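Local atomic coordinates of AxyAgu115A (Amphibacillus xylanus NBRC 15112, PDB entry 6NPS), a protein that probably hydrolyses alpha-linked glucuronic acid side groups from glucuronoxylan-type hemicelluloses, as a family GH115 alpha-glucuronidase. Residues M785-D789 with H851-Q855; Y67-G71 with G117-T123; L352-P358 with N386-T392; P180-N184 with G633-S637. The protein carries 3 engineered substitutions. The contacts are given in a common frame with arbitrary orientation. Residue numbers count along the deposited sequence, not the author numbering.

Interaction 1. Residues M785-D789 with H851-Q855; sequences MTFVD and HFVTQ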
loop_
_atom_site.group_PDB
_atom_site.type_symbol
_atom_site.label_atom_id
_atom_site.label_comp_id
_atom_site.label_asym_id
_atom_site.label_seq_id
_atom_site.Cartn_x
_atom_site.Cartn_y
_atom_site.Cartn_z
ATOM N N MET A 785 -5.656 -39.277 -17.570
ATOM C CA MET A 785 -5.358 -38.664 -16.280
ATOM C C MET A 785 -3.871 -38.402 -16.066
ATOM O O MET A 785 -3.473 -38.085 -14.945
ATOM C CB MET A 785 -5.911 -39.499 -15.111
ATOM C CG MET A 785 -7.361 -39.943 -15.314
ATOM S SD MET A 785 -8.479 -38.536 -15.577
ATOM C CE MET A 785 -8.362 -37.787 -13.969
ATOM N N THR A 786 -3.046 -38.453 -17.112
ATOM C CA THR A 786 -1.655 -38.035 -16.975
ATOM C C THR A 786 -1.537 -36.516 -17.078
ATOM O O THR A 786 -1.865 -35.934 -18.122
ATOM C CB THR A 786 -0.793 -38.675 -18.048
ATOM O OG1 THR A 786 -0.941 -40.090 -17.966
ATOM C CG2 THR A 786 0.666 -38.284 -17.834
ATOM N N PHE A 787 -1.033 -35.883 -16.020
ATOM C CA PHE A 787 -0.786 -34.450 -16.055
ATOM C C PHE A 787 0.526 -34.177 -16.782
ATOM O O PHE A 787 1.512 -34.902 -16.609
ATOM C CB PHE A 787 -0.778 -33.878 -14.633
ATOM C CG PHE A 787 -2.156 -33.748 -14.048
ATOM C CD1 PHE A 787 -2.793 -34.843 -13.488
ATOM C CD2 PHE A 787 -2.840 -32.534 -14.102
ATOM C CE1 PHE A 787 -4.070 -34.740 -13.000
ATOM C CE2 PHE A 787 -4.111 -32.415 -13.614
ATOM C CZ PHE A 787 -4.735 -33.525 -13.049
ATOM N N VAL A 788 0.538 -33.165 -17.639
ATOM C CA VAL A 788 1.717 -32.907 -18.475
ATOM C C VAL A 788 2.178 -31.481 -18.193
ATOM O O VAL A 788 1.418 -30.533 -18.413
ATOM C CB VAL A 788 1.437 -33.101 -19.974
ATOM C CG1 VAL A 788 2.714 -32.783 -20.792
ATOM C CG2 VAL A 788 1.032 -34.542 -20.293
ATOM N N ASP A 789 3.410 -31.331 -17.698
ATOM C CA ASP A 789 3.974 -30.008 -17.427
ATOM C C ASP A 789 4.303 -29.296 -18.738
ATOM O O ASP A 789 5.310 -29.595 -19.377
ATOM C CB ASP A 789 5.228 -30.120 -16.561
ATOM C CG ASP A 789 5.881 -28.741 -16.262
ATOM O OD1 ASP A 789 5.469 -27.702 -16.844
ATOM O OD2 ASP A 789 6.809 -28.691 -15.415
ATOM N N HIS A 851 -0.439 -39.481 -11.996
ATOM C CA HIS A 851 0.573 -39.643 -13.037
ATOM C C HIS A 851 0.906 -38.265 -13.578
ATOM O O HIS A 851 -0.003 -37.473 -13.834
ATOM C CB HIS A 851 0.080 -40.563 -14.175
ATOM C CG HIS A 851 -0.042 -42.001 -13.774
ATOM N ND1 HIS A 851 -0.620 -42.959 -14.579
ATOM C CD2 HIS A 851 0.330 -42.639 -12.636
ATOM C CE1 HIS A 851 -0.586 -44.129 -13.963
ATOM N NE2 HIS A 851 -0.016 -43.962 -12.781
ATOM N N PHE A 852 2.194 -37.963 -13.735
ATOM C CA PHE A 852 2.553 -36.643 -14.240
ATOM C C PHE A 852 3.893 -36.706 -14.964
ATOM O O PHE A 852 4.732 -37.572 -14.676
ATOM C CB PHE A 852 2.584 -35.579 -13.112
ATOM C CG PHE A 852 3.673 -35.782 -12.092
ATOM C CD1 PHE A 852 4.864 -35.072 -12.178
ATOM C CD2 PHE A 852 3.501 -36.671 -11.035
ATOM C CE1 PHE A 852 5.875 -35.254 -11.222
ATOM C CE2 PHE A 852 4.499 -36.863 -10.089
ATOM C CZ PHE A 852 5.690 -36.156 -10.181
ATOM N N VAL A 853 4.080 -35.781 -15.911
ATOM C CA VAL A 853 5.209 -35.791 -16.857
ATOM C C VAL A 853 6.018 -34.512 -16.651
ATOM O O VAL A 853 5.495 -33.404 -16.815
ATOM C CB VAL A 853 4.741 -35.882 -18.319
ATOM C CG1 VAL A 853 5.930 -35.676 -19.313
ATOM C CG2 VAL A 853 4.043 -37.243 -18.592
ATOM N N THR A 854 7.277 -34.658 -16.286
ATOM C CA THR A 854 8.124 -33.494 -16.111
ATOM C C THR A 854 8.908 -33.235 -17.392
ATOM O O THR A 854 9.111 -34.132 -18.214
ATOM C CB THR A 854 9.100 -33.703 -14.961
ATOM O OG1 THR A 854 9.977 -34.794 -15.296
ATOM C CG2 THR A 854 8.348 -34.021 -13.688
ATOM N N GLN A 855 9.366 -31.990 -17.544
ATOM C CA GLN A 855 10.279 -31.658 -18.640
ATOM C C GLN A 855 11.745 -31.943 -18.313
ATOM O O GLN A 855 12.537 -32.194 -19.229
ATOM C CB GLN A 855 10.116 -30.187 -19.023
ATOM C CG GLN A 855 8.697 -29.843 -19.360
ATOM C CD GLN A 855 8.515 -28.392 -19.694
ATOM O OE1 GLN A 855 8.286 -27.555 -18.813
ATOM N NE2 GLN A 855 8.602 -28.076 -20.981
HETATM O O HOH W 1 -3.231 -38.372 -12.334
HETATM O O HOH W 2 8.872 -30.084 -15.389
#

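Interaction 2. Residues Y67-G71 with G117-T123; sequences YGTVG and GSDKRGT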
loop_
_atom_site.group_PDB
_atom_site.type_symbol
_atom_site.label_atom_id
_atom_site.label_comp_id
_atom_site.label_asym_id
_atom_site.label_seq_id
_atom_site.Cartn_x
_atom_site.Cartn_y
_atom_site.Cartn_z
ATOM N N TYR A 67 -54.112 -39.085 20.698
ATOM C CA TYR A 67 -52.707 -38.977 21.052
ATOM C C TYR A 67 -52.520 -39.158 22.558
ATOM O O TYR A 67 -53.447 -38.987 23.350
ATOM C CB TYR A 67 -52.137 -37.634 20.611
ATOM C CG TYR A 67 -52.643 -36.458 21.426
ATOM C CD1 TYR A 67 -53.789 -35.766 21.045
ATOM C CD2 TYR A 67 -51.976 -36.056 22.601
ATOM C CE1 TYR A 67 -54.266 -34.711 21.793
ATOM C CE2 TYR A 67 -52.449 -34.999 23.363
ATOM C CZ TYR A 67 -53.588 -34.328 22.950
ATOM O OH TYR A 67 -54.052 -33.267 23.690
ATOM N N GLY A 68 -51.306 -39.504 22.953
ATOM C CA GLY A 68 -51.047 -39.733 24.359
ATOM C C GLY A 68 -49.636 -40.217 24.577
ATOM O O GLY A 68 -48.916 -40.567 23.631
ATOM N N THR A 69 -49.251 -40.209 25.857
ATOM C CA THR A 69 -47.980 -40.724 26.351
ATOM C C THR A 69 -48.263 -42.000 27.119
ATOM O O THR A 69 -49.164 -42.027 27.975
ATOM C CB THR A 69 -47.287 -39.710 27.277
ATOM O OG1 THR A 69 -47.184 -38.442 26.620
ATOM C CG2 THR A 69 -45.879 -40.185 27.663
ATOM N N VAL A 70 -47.530 -43.068 26.799
ATOM C CA VAL A 70 -47.741 -44.328 27.509
ATOM C C VAL A 70 -47.623 -44.085 29.011
ATOM O O VAL A 70 -46.780 -43.301 29.463
ATOM C CB VAL A 70 -46.723 -45.393 27.052
ATOM C CG1 VAL A 70 -46.923 -46.683 27.869
ATOM C CG2 VAL A 70 -46.843 -45.709 25.574
ATOM N N GLY A 71 -48.490 -44.737 29.794
ATOM C CA GLY A 71 -48.491 -44.499 31.213
ATOM C C GLY A 71 -49.185 -43.227 31.644
ATOM O O GLY A 71 -49.290 -42.974 32.844
ATOM N N GLY A 117 -46.635 -41.705 22.324
ATOM C CA GLY A 117 -45.241 -41.509 22.685
ATOM C C GLY A 117 -44.764 -42.418 23.812
ATOM O O GLY A 117 -45.507 -42.733 24.748
ATOM N N SER A 118 -43.495 -42.820 23.731
ATOM C CA SER A 118 -42.920 -43.618 24.815
ATOM C C SER A 118 -42.719 -42.791 26.072
ATOM O O SER A 118 -42.640 -43.351 27.172
ATOM C CB SER A 118 -41.576 -44.202 24.396
ATOM O OG SER A 118 -40.625 -43.137 24.206
ATOM N N ASP A 119 -42.637 -41.485 25.919
ATOM C CA ASP A 119 -42.372 -40.538 27.002
ATOM C C ASP A 119 -42.844 -39.185 26.471
ATOM O O ASP A 119 -43.353 -39.096 25.350
ATOM C CB ASP A 119 -40.884 -40.561 27.408
ATOM C CG ASP A 119 -39.908 -40.355 26.177
ATOM O OD1 ASP A 119 -40.296 -39.704 25.180
ATOM O OD2 ASP A 119 -38.743 -40.840 26.205
ATOM N N LYS A 120 -42.662 -38.121 27.252
ATOM C CA LYS A 120 -43.195 -36.822 26.845
ATOM C C LYS A 120 -42.658 -36.386 25.477
ATOM O O LYS A 120 -43.431 -36.008 24.576
ATOM C CB LYS A 120 -42.874 -35.773 27.899
ATOM C CG LYS A 120 -43.070 -34.368 27.382
ATOM C CD LYS A 120 -43.315 -33.377 28.508
ATOM C CE LYS A 120 -42.248 -33.464 29.552
ATOM N NZ LYS A 120 -42.539 -32.568 30.711
ATOM N N ARG A 121 -41.329 -36.408 25.301
ATOM C CA ARG A 121 -40.781 -35.889 24.052
ATOM C C ARG A 121 -41.120 -36.794 22.858
ATOM O O ARG A 121 -41.306 -36.288 21.744
ATOM C CB ARG A 121 -39.258 -35.685 24.195
ATOM C CG ARG A 121 -38.838 -34.366 24.907
ATOM C CD ARG A 121 -37.286 -34.189 24.899
ATOM N NE ARG A 121 -36.618 -35.240 25.670
ATOM C CZ ARG A 121 -36.533 -35.218 26.997
ATOM N NH1 ARG A 121 -37.053 -34.194 27.677
ATOM N NH2 ARG A 121 -35.931 -36.215 27.649
ATOM N N GLY A 122 -41.201 -38.114 23.069
ATOM C CA GLY A 122 -41.687 -39.008 22.027
ATOM C C GLY A 122 -43.082 -38.638 21.555
ATOM O O GLY A 122 -43.372 -38.683 20.356
ATOM N N THR A 123 -43.983 -38.311 22.490
ATOM C CA THR A 123 -45.317 -37.882 22.073
ATOM C C THR A 123 -45.236 -36.597 21.280
ATOM O O THR A 123 -45.899 -36.445 20.242
ATOM C CB THR A 123 -46.226 -37.693 23.291
ATOM O OG1 THR A 123 -46.112 -38.831 24.159
ATOM C CG2 THR A 123 -47.698 -37.542 22.883
#

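Interaction 3. Residues L352-P358 with N386-T392; sequences LYKEVEP and NHGNLRT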
loop_
_atom_site.group_PDB
_atom_site.type_symbol
_atom_site.label_atom_id
_atom_site.label_comp_id
_atom_site.label_asym_id
_atom_site.label_seq_id
_atom_site.Cartn_x
_atom_site.Cartn_y
_atom_site.Cartn_z
ATOM N N LEU A 352 -14.552 -29.706 27.993
ATOM C CA LEU A 352 -13.128 -29.571 27.677
ATOM C C LEU A 352 -12.919 -28.447 26.658
ATOM O O LEU A 352 -12.367 -28.645 25.583
ATOM C CB LEU A 352 -12.570 -30.892 27.168
ATOM C CG LEU A 352 -12.912 -32.047 28.089
ATOM C CD1 LEU A 352 -12.248 -33.316 27.599
ATOM C CD2 LEU A 352 -12.527 -31.739 29.533
ATOM N N TYR A 353 -13.393 -27.246 27.020
ATOM C CA TYR A 353 -13.437 -26.099 26.108
ATOM C C TYR A 353 -12.163 -25.270 26.225
ATOM O O TYR A 353 -11.765 -24.903 27.333
ATOM C CB TYR A 353 -14.661 -25.209 26.388
ATOM C CG TYR A 353 -14.845 -24.025 25.431
ATOM C CD1 TYR A 353 -15.084 -24.231 24.059
ATOM C CD2 TYR A 353 -14.760 -22.710 25.887
ATOM C CE1 TYR A 353 -15.244 -23.165 23.189
ATOM C CE2 TYR A 353 -14.931 -21.625 25.032
ATOM C CZ TYR A 353 -15.169 -21.859 23.667
ATOM O OH TYR A 353 -15.328 -20.806 22.780
ATOM N N LYS A 354 -11.554 -24.958 25.061
ATOM C CA LYS A 354 -10.331 -24.164 24.909
ATOM C C LYS A 354 -9.210 -24.648 25.822
ATOM O O LYS A 354 -8.751 -25.790 25.699
ATOM C CB LYS A 354 -10.607 -22.677 25.161
ATOM C CG LYS A 354 -11.111 -21.925 23.932
ATOM C CD LYS A 354 -11.875 -20.688 24.353
ATOM C CE LYS A 354 -11.915 -19.648 23.254
ATOM N NZ LYS A 354 -10.642 -18.874 23.221
ATOM N N GLU A 355 -8.779 -23.791 26.763
ATOM C CA GLU A 355 -7.648 -24.129 27.614
ATOM C C GLU A 355 -7.907 -25.345 28.494
ATOM O O GLU A 355 -6.954 -25.885 29.065
ATOM C CB GLU A 355 -7.272 -22.911 28.485
ATOM C CG GLU A 355 -8.152 -22.721 29.732
ATOM C CD GLU A 355 -9.424 -21.897 29.454
ATOM O OE1 GLU A 355 -9.566 -21.340 28.329
ATOM O OE2 GLU A 355 -10.286 -21.811 30.365
ATOM N N VAL A 356 -9.163 -25.787 28.627
ATOM C CA VAL A 356 -9.465 -26.892 29.542
ATOM C C VAL A 356 -9.008 -28.239 28.962
ATOM O O VAL A 356 -8.620 -29.145 29.721
ATOM C CB VAL A 356 -10.970 -26.919 29.900
ATOM C CG1 VAL A 356 -11.235 -27.983 30.987
ATOM C CG2 VAL A 356 -11.465 -25.536 30.358
ATOM N N GLU A 357 -9.065 -28.406 27.628
ATOM C CA GLU A 357 -8.580 -29.637 26.991
ATOM C C GLU A 357 -7.154 -29.999 27.410
ATOM O O GLU A 357 -6.926 -31.164 27.776
ATOM C CB GLU A 357 -8.708 -29.528 25.456
ATOM C CG GLU A 357 -8.584 -30.871 24.693
ATOM C CD GLU A 357 -8.641 -30.729 23.151
ATOM O OE1 GLU A 357 -7.740 -30.067 22.577
ATOM O OE2 GLU A 357 -9.574 -31.297 22.513
ATOM N N PRO A 358 -6.170 -29.080 27.416
ATOM C CA PRO A 358 -4.890 -29.408 28.079
ATOM C C PRO A 358 -5.034 -29.792 29.554
ATOM O O PRO A 358 -4.208 -30.553 30.070
ATOM C CB PRO A 358 -4.068 -28.120 27.906
ATOM C CG PRO A 358 -4.603 -27.505 26.644
ATOM C CD PRO A 358 -6.082 -27.804 26.665
ATOM N N ASN A 386 -13.700 -23.336 17.505
ATOM C CA ASN A 386 -14.501 -22.115 17.457
ATOM C C ASN A 386 -14.691 -21.716 16.003
ATOM O O ASN A 386 -15.424 -20.767 15.729
ATOM C CB ASN A 386 -13.919 -20.949 18.298
ATOM C CG ASN A 386 -13.959 -21.263 19.789
ATOM O OD1 ASN A 386 -15.031 -21.577 20.312
ATOM N ND2 ASN A 386 -12.816 -21.212 20.465
ATOM N N HIS A 387 -14.111 -22.459 15.060
ATOM C CA HIS A 387 -14.243 -22.154 13.647
ATOM C C HIS A 387 -14.750 -23.334 12.851
ATOM O O HIS A 387 -14.694 -23.304 11.623
ATOM C CB HIS A 387 -12.915 -21.646 13.121
ATOM C CG HIS A 387 -12.593 -20.307 13.694
ATOM N ND1 HIS A 387 -12.854 -19.132 13.020
ATOM C CD2 HIS A 387 -12.126 -19.957 14.916
ATOM C CE1 HIS A 387 -12.527 -18.112 13.789
ATOM N NE2 HIS A 387 -12.091 -18.583 14.954
ATOM N N GLY A 388 -15.247 -24.370 13.522
ATOM C CA GLY A 388 -15.860 -25.467 12.814
ATOM C C GLY A 388 -14.932 -26.616 12.490
ATOM O O GLY A 388 -15.332 -27.521 11.734
ATOM N N ASN A 389 -13.738 -26.637 13.071
ATOM C CA ASN A 389 -12.787 -27.734 12.927
ATOM C C ASN A 389 -12.687 -28.433 14.273
ATOM O O ASN A 389 -12.375 -27.787 15.277
ATOM C CB ASN A 389 -11.419 -27.207 12.501
ATOM C CG ASN A 389 -11.520 -26.297 11.306
ATOM O OD1 ASN A 389 -11.847 -26.758 10.182
ATOM N ND2 ASN A 389 -11.251 -24.996 11.517
ATOM N N LEU A 390 -12.969 -29.734 14.304
ATOM C CA LEU A 390 -12.806 -30.461 15.559
ATOM C C LEU A 390 -11.381 -30.323 16.074
ATOM O O LEU A 390 -10.451 -29.999 15.329
ATOM C CB LEU A 390 -13.122 -31.944 15.392
ATOM C CG LEU A 390 -14.455 -32.264 14.705
ATOM C CD1 LEU A 390 -14.722 -33.782 14.734
ATOM C CD2 LEU A 390 -15.641 -31.497 15.310
ATOM N N ARG A 391 -11.230 -30.597 17.367
ATOM C CA ARG A 391 -9.935 -30.724 18.015
ATOM C C ARG A 391 -9.671 -32.200 18.294
ATOM O O ARG A 391 -9.876 -33.041 17.411
ATOM C CB ARG A 391 -9.923 -29.860 19.299
ATOM C CG ARG A 391 -10.140 -28.365 18.979
ATOM C CD ARG A 391 -10.198 -27.518 20.279
ATOM N NE ARG A 391 -8.911 -27.575 20.946
ATOM C CZ ARG A 391 -8.660 -27.071 22.148
ATOM N NH1 ARG A 391 -9.626 -26.472 22.842
ATOM N NH2 ARG A 391 -7.442 -27.179 22.662
ATOM N N THR A 392 -9.200 -32.543 19.486
ATOM C CA THR A 392 -8.952 -33.954 19.754
ATOM C C THR A 392 -10.266 -34.688 19.981
ATOM O O THR A 392 -11.314 -34.088 20.256
ATOM C CB THR A 392 -8.052 -34.159 20.957
ATOM O OG1 THR A 392 -8.739 -33.715 22.128
ATOM C CG2 THR A 392 -6.756 -33.392 20.762
HETATM O O HOH W 3 -6.595 -29.342 20.332
#

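Interaction 4. Residues P180-N184 with G633-S637; sequences PAFGN and GMGLS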
loop_
_atom_site.group_PDB
_atom_site.type_symbol
_atom_site.label_atom_id
_atom_site.label_comp_id
_atom_site.label_asym_id
_atom_site.label_seq_id
_atom_site.Cartn_x
_atom_site.Cartn_y
_atom_site.Cartn_z
ATOM N N PRO A 180 -25.621 -7.015 19.178
ATOM C CA PRO A 180 -26.862 -6.252 19.382
ATOM C C PRO A 180 -28.134 -6.885 18.773
ATOM O O PRO A 180 -29.248 -6.485 19.126
ATOM C CB PRO A 180 -26.546 -4.926 18.684
ATOM C CG PRO A 180 -25.683 -5.355 17.509
ATOM C CD PRO A 180 -24.889 -6.558 17.977
ATOM N N ALA A 181 -27.968 -7.854 17.876
ATOM C CA ALA A 181 -29.093 -8.392 17.115
ATOM C C ALA A 181 -30.229 -8.951 17.986
ATOM O O ALA A 181 -31.294 -8.329 18.089
ATOM C CB ALA A 181 -28.595 -9.474 16.154
ATOM N N PHE A 182 -30.016 -10.128 18.592
ATOM C CA PHE A 182 -31.074 -10.813 19.342
ATOM C C PHE A 182 -31.652 -9.923 20.434
ATOM O O PHE A 182 -32.862 -9.940 20.678
ATOM C CB PHE A 182 -30.524 -12.104 19.952
ATOM C CG PHE A 182 -31.550 -13.154 20.236
ATOM C CD1 PHE A 182 -32.159 -13.240 21.476
ATOM C CD2 PHE A 182 -31.854 -14.104 19.294
ATOM C CE1 PHE A 182 -33.084 -14.232 21.746
ATOM C CE2 PHE A 182 -32.763 -15.085 19.557
ATOM C CZ PHE A 182 -33.382 -15.153 20.794
ATOM N N GLY A 183 -30.802 -9.147 21.107
ATOM C CA GLY A 183 -31.293 -8.303 22.187
ATOM C C GLY A 183 -32.348 -7.324 21.708
ATOM O O GLY A 183 -33.461 -7.277 22.237
ATOM N N ASN A 184 -32.026 -6.564 20.659
ATOM C CA ASN A 184 -32.991 -5.637 20.067
ATOM C C ASN A 184 -34.212 -6.363 19.513
ATOM O O ASN A 184 -35.331 -5.843 19.566
ATOM C CB ASN A 184 -32.324 -4.847 18.951
ATOM C CG ASN A 184 -31.454 -3.743 19.481
ATOM O OD1 ASN A 184 -31.913 -2.619 19.640
ATOM N ND2 ASN A 184 -30.191 -4.053 19.754
ATOM N N GLY A 633 -33.799 -6.088 13.878
ATOM C CA GLY A 633 -32.573 -6.169 14.635
ATOM C C GLY A 633 -31.702 -7.366 14.323
ATOM O O GLY A 633 -30.510 -7.347 14.668
ATOM N N MET A 634 -32.240 -8.389 13.639
ATOM C CA MET A 634 -31.473 -9.608 13.379
ATOM C C MET A 634 -30.279 -9.373 12.462
ATOM O O MET A 634 -29.376 -10.212 12.424
ATOM C CB MET A 634 -32.385 -10.678 12.765
ATOM C CG MET A 634 -33.304 -11.336 13.772
ATOM S SD MET A 634 -32.355 -12.061 15.127
ATOM C CE MET A 634 -33.565 -13.302 15.688
ATOM N N GLY A 635 -30.250 -8.257 11.730
ATOM C CA GLY A 635 -29.151 -7.963 10.825
ATOM C C GLY A 635 -28.307 -6.778 11.249
ATOM O O GLY A 635 -27.570 -6.211 10.432
ATOM N N LEU A 636 -28.377 -6.422 12.536
ATOM C CA LEU A 636 -27.741 -5.218 13.066
ATOM C C LEU A 636 -26.220 -5.293 13.246
ATOM O O LEU A 636 -25.583 -4.233 13.350
ATOM C CB LEU A 636 -28.350 -4.877 14.427
ATOM C CG LEU A 636 -29.479 -3.857 14.428
ATOM C CD1 LEU A 636 -29.912 -3.510 15.874
ATOM C CD2 LEU A 636 -29.040 -2.638 13.641
ATOM N N SER A 637 -25.623 -6.484 13.326
ATOM C CA SER A 637 -24.199 -6.588 13.631
ATOM C C SER A 637 -23.366 -5.908 12.552
ATOM O O SER A 637 -23.589 -6.138 11.359
ATOM C CB SER A 637 -23.773 -8.062 13.721
ATOM O OG SER A 637 -24.795 -8.854 14.273
#

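Interaction 1. Residues M785-D789 with H851-Q855
Three backbone hydrogen bonds join the segments. Phe787 N donates to His851 O at 2.9 Å. Val853 N donates to Phe787 O at 2.8 Å, with a more bent geometry. Asp789 N donates to Val853 O at 3.1 Å. The bonds alternate in direction, the pattern of two parallel strands, and the short axes lie 24° apart. Phe787 pairs with Phe852 and Val788 with Val853. A CA-H...O contact, Phe852 CA to Phe787 O at 3.1 Å, fits between these bonds.

A water extends the pairing at each end. One bridges Met785 O (2.6 Å) and His851 N (3.0 Å). The other bridges Asp789 OD2 (2.5 Å) and Gln855 N (2.9 Å), while Asp789 OD1 accepts from Gly792 N.

Side chains then pack on the two faces. Thr786 CG2 meets Val853 CG2 at 3.6 Å, and Val788 CG2 lies 4.4 Å from Val853 CG2. Phe787 and Phe852 share the other face. Their CB atoms are 4.1 Å apart, but the rings lead away from the opposite segment.

The pair belongs to the beta-rich C-terminal domain of the GH115 family. Strand 786-788 has Tyr964 and Val966 as backbone partners on its other edge. Strand 847-854 is flanked on its other edge by antiparallel strand 926-934, and both phenylalanines also pack on Ile794 of strand 794-797.

Interaction 2. Residues Y67-G71 with G117-T123
Gly117 ends strand 109-117, the parallel neighbour of strand 64-69 in a four-stranded mixed sheet. It makes both backbone hydrogen bonds of this contact. Its N donates to Gly68 O at 2.9 Å, and its O accepts from Val70 N at 2.9 Å. Thr69 sits between these bonds and pairs with Gly117, their CA atoms 4.6 Å apart. Gly117 has no side chain; a CB at this position would clash with Thr123 OG1.

At Ser118 the chain leaves the strand. The Ser118 CB points away from segment 67-71, and OG hydrogen-bonds to Lys93 O and Val96 N. Asp119 is the N-cap of helix 120-133, which follows directly. Its OD1 accepts from Gly122 N at 2.8 Å, and its OD2 from Glu95 N. The methyl Thr69 CG2 packs on this corner, 3.4 Å from Asp119 C and 3.8 Å from Lys120 N. At Lys120 and Arg121 the CA-to-CB bonds point away. Lys120 NZ reaches the carbonyls of Asp236 and Glu237, and Arg121 forms salt bridges with Glu95 and Glu295.

Thr123, one turn into the helix, points back toward the strand. Its OG1 is hydrogen-bonded to Thr69 OG1 at 2.7 Å, and its N donates to Asp119 O at 3.0 Å.

Backbone bonds thus fix the strand ends side by side, while a hydroxyl pair and a packed methyl tie the capped helix start to edge strand 64-69.

Interaction 3. Residues L352-P358 with N386-T392
The CB atoms of Glu357 and Arg391 both point toward the other segment. Glu357 is extended, with chi1 and chi2 both t, whereas Arg391 has chi1 m and chi2 t. The Glu357 chi3 of 63° turns the carboxylate so that each oxygen has its own work. OE1 forms a salt bridge with Arg391 NH2 at 2.9 Å and lies over one face of the guanidinium. OE2 accepts from Thr392 OG1 at 2.6 Å and from Thr392 N at 3.3 Å. A water joins Glu357 OE1 (2.6 Å) to Arg391 NE (3.0 Å). Thr392, with chi1 p, also has Tyr361 OH as a hydrogen-bond partner.

Arg391 bends at chi3 (65°, p), and its NH1 donates to Lys354 O at 3.1 Å, near the guanidinium plane. That carbonyl is held out by a type II' turn from Tyr353 to Val356, closed by Val356 N to Tyr353 O at 3.0 Å. Lys354 is at its second position, with phi of 50°.

Both segments follow neighbouring parallel strands, 348-351 and 379-383, of a TIM-barrel-like domain. They lie at the C-terminal ends of those strands, where such barrels carry their active sites.

Tyr353 has chi1 t, and its CB points away from segment 386-392, yet its hydroxyl donates to Asn386 OD1 at 2.6 Å, although the placing of that oxygen is less sure. The ring stacks with His246, and the hydroxyl also bonds a glycerol, probably from the crystallisation liquor. Asn386, with chi1 m, brings ND2 to 3.3 Å from Lys354 CE.

Interaction 4. Residues P180-N184 with G633-S637
This is a van der Waals contact between the start of helix 181-190 and a turn in the loop after helix 601-629. It joins segments more than 400 residues apart in sequence.

The closest approach is Ala181 CA to Gly633 O, a CA-H...O contact of 3.0 Å. Ala181 CB also lies 3.9 Å from Met634 O. Gly633 begins a type I turn to Leu636, closed by Leu636 N to Gly633 O at 3.2 Å. At its backbone angles a CB would strike the preceding carbonyl, and it would also crowd Asn184 CB.

Apolar groups pack around this centre. Pro180 CG meets Leu636 CB at 4.1 Å, and Phe182 CD2 meets Met634 CE at 4.1 Å. The amide Asn184 ND2 lies 3.9 Å from Leu636 CD1 but donates to Pro180 O at 2.7 Å. Asn184 N donates to Pro180 O too, at 3.2 Å, so the first helical turn is bound within itself. A cis peptide bond precedes Pro180. Phe182 N bonds to Asp453, and Gly635 N to His624 of helix 601-629.

Helix 181-190 follows strand 170-174 of the eight-stranded parallel sheet. The contact therefore docks a beta-turn onto the helix start beyond a barrel strand, in the TIM-barrel-like fold of GH115 enzymes.

Overall arrangement
From the N terminus, interaction 2 comes first. It closes a loop of 45 residues between edge strand 64-69 of the N-terminal mixed sheet and the end of strand 109-117 with the helix that follows it. Interaction 4 opens next, at residues 180-184, and closes only at 633-637. It spans most of the TIM-barrel-like part and the long helices after it. Interaction 3 is nested inside this span. It closes a loop of 27 residues and links the exits of two neighbouring barrel strands. Centres of interactions 3 and 4 are about 28 Å apart. Interaction 1 follows separately, closing a 61-residue loop within the C-terminal domain. Its centre is about 64 Å from that of interaction 2. No two contacts touch, and none cross.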